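Local coordinates for RE68036p (Drosophila melanogaster, PDB 1SQH), which is of unknown function but probably acts as an acyltransferase, perhaps a glycine N-acyltransferase, at residues R11-S14 / D15-D19. Sequence-based numbering, arbitrary orientation.
Sequences RPLS and DSEVD
E17 OE2 accepts from the backbone N of S14 at 2.8 Å, the shortest hydrogen bond between the helix start and the chain just ahead of it. An N-H...O angle of 166° marks this bond as nearly straight; it uses the anti lone pair, the one turned away from OE1. In return, S14 OG accepts from E17 N at 3.2 Å. These reciprocal bonds define a capping box, with S14 as N-cap of helix 15-29. The torsions account for both reaches: S14 OG sits between its backbone N and carbonyl carbon (chi1 59°), facing the first helical turn, while E17 runs extended beyond CG, back along the chain to S14 N. The helix proper opens with V18 N bonding to S14 O at 3.0 Å.

E17 OE1 forms a salt bridge with R11 NH2, 2.9 Å long. This bond is bent; the nitrogen lies above the carboxylate plane, and the two flat groups are turned 56° apart. L13 crosses the E17 side chain at about a right angle, its CB 3.8 Å from E17 CB. Backbone bonds of R11 with T70, on edge strand 10-12, and of L13 with F68, just past its end, tie this segment to strand 67-71. With an alanine at E17, S14 N would probably lose this acceptor and the R11 guanidinium its carboxylate mate, becoming freer to turn. One carboxylate thus joins strand end to helix start, and its negative charge, beside the helix N-terminus and an arginine, is likely to be stabilised by both.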
loop_
_atom_site.group_PDB
_atom_site.type_symbol
_atom_site.label_atom_id
_atom_site.label_comp_id
_atom_site.label_asym_id
_atom_site.label_seq_id
_atom_site.Cartn_x
_atom_site.Cartn_y
_atom_site.Cartn_z
ATOM N N ARG A 11 6.139 12.062 -18.262
ATOM C CA ARG A 11 6.774 11.122 -19.175
ATOM C C ARG A 11 6.994 9.793 -18.481
ATOM O O ARG A 11 7.600 9.734 -17.411
ATOM C CB ARG A 11 8.129 11.629 -19.665
ATOM C CG ARG A 11 8.724 10.679 -20.694
ATOM C CD ARG A 11 10.201 10.898 -20.962
ATOM N NE ARG A 11 11.074 10.220 -20.002
ATOM C CZ ARG A 11 11.556 10.792 -18.906
ATOM N NH1 ARG A 11 11.239 12.055 -18.629
ATOM N NH2 ARG A 11 12.381 10.121 -18.110
ATOM N N PRO A 12 6.529 8.701 -19.097
ATOM C CA PRO A 12 6.679 7.364 -18.518
ATOM C C PRO A 12 8.131 6.928 -18.357
ATOM O O PRO A 12 8.904 6.934 -19.316
ATOM C CB PRO A 12 5.913 6.484 -19.500
ATOM C CG PRO A 12 6.148 7.173 -20.818
ATOM C CD PRO A 12 5.939 8.628 -20.448
ATOM N N LEU A 13 8.504 6.556 -17.138
ATOM C CA LEU A 13 9.863 6.102 -16.888
ATOM C C LEU A 13 9.991 4.663 -17.340
ATOM O O LEU A 13 9.050 3.883 -17.230
ATOM C CB LEU A 13 10.209 6.198 -15.402
ATOM C CG LEU A 13 10.606 7.568 -14.858
ATOM C CD1 LEU A 13 9.438 8.515 -14.994
ATOM C CD2 LEU A 13 11.023 7.444 -13.397
ATOM N N SER A 14 11.156 4.323 -17.870
ATOM C CA SER A 14 11.422 2.963 -18.319
ATOM C C SER A 14 11.669 2.150 -17.058
ATOM O O SER A 14 11.764 2.714 -15.967
ATOM C CB SER A 14 12.672 2.934 -19.197
ATOM O OG SER A 14 13.795 3.415 -18.477
ATOM N N ASP A 15 11.768 0.835 -17.197
ATOM C CA ASP A 15 12.018 -0.019 -16.038
ATOM C C ASP A 15 13.370 0.346 -15.425
ATOM O O ASP A 15 13.529 0.380 -14.204
ATOM C CB ASP A 15 11.985 -1.494 -16.462
ATOM C CG ASP A 15 10.571 -2.064 -16.486
ATOM O OD1 ASP A 15 9.592 -1.275 -16.564
ATOM O OD2 ASP A 15 10.430 -3.309 -16.434
ATOM N N SER A 16 14.331 0.652 -16.290
ATOM C CA SER A 16 15.676 1.026 -15.857
ATOM C C SER A 16 15.663 2.311 -15.039
ATOM O O SER A 16 16.417 2.458 -14.074
ATOM C CB SER A 16 16.581 1.208 -17.076
ATOM O OG SER A 16 17.659 2.073 -16.780
ATOM N N GLU A 17 14.803 3.241 -15.437
ATOM C CA GLU A 17 14.676 4.516 -14.753
ATOM C C GLU A 17 14.000 4.376 -13.398
ATOM O O GLU A 17 14.373 5.060 -12.435
ATOM C CB GLU A 17 13.901 5.496 -15.632
ATOM C CG GLU A 17 14.774 6.209 -16.640
ATOM C CD GLU A 17 13.963 6.998 -17.644
ATOM O OE1 GLU A 17 14.453 8.056 -18.095
ATOM O OE2 GLU A 17 12.843 6.548 -17.987
ATOM N N VAL A 18 13.008 3.492 -13.319
ATOM C CA VAL A 18 12.304 3.265 -12.060
ATOM C C VAL A 18 13.350 2.722 -11.101
ATOM O O VAL A 18 13.448 3.162 -9.963
ATOM C CB VAL A 18 11.155 2.239 -12.223
ATOM C CG1 VAL A 18 10.348 2.130 -10.934
ATOM C CG2 VAL A 18 10.249 2.674 -13.358
ATOM N N ASP A 19 14.145 1.772 -11.578
ATOM C CA ASP A 19 15.189 1.202 -10.749
ATOM C C ASP A 19 16.081 2.303 -10.182
ATOM O O ASP A 19 16.430 2.274 -8.998
ATOM C CB ASP A 19 16.000 0.186 -11.554
ATOM C CG ASP A 19 15.338 -1.185 -11.582
ATOM O OD1 ASP A 19 15.522 -1.909 -12.582
ATOM O OD2 ASP A 19 14.639 -1.543 -10.600
#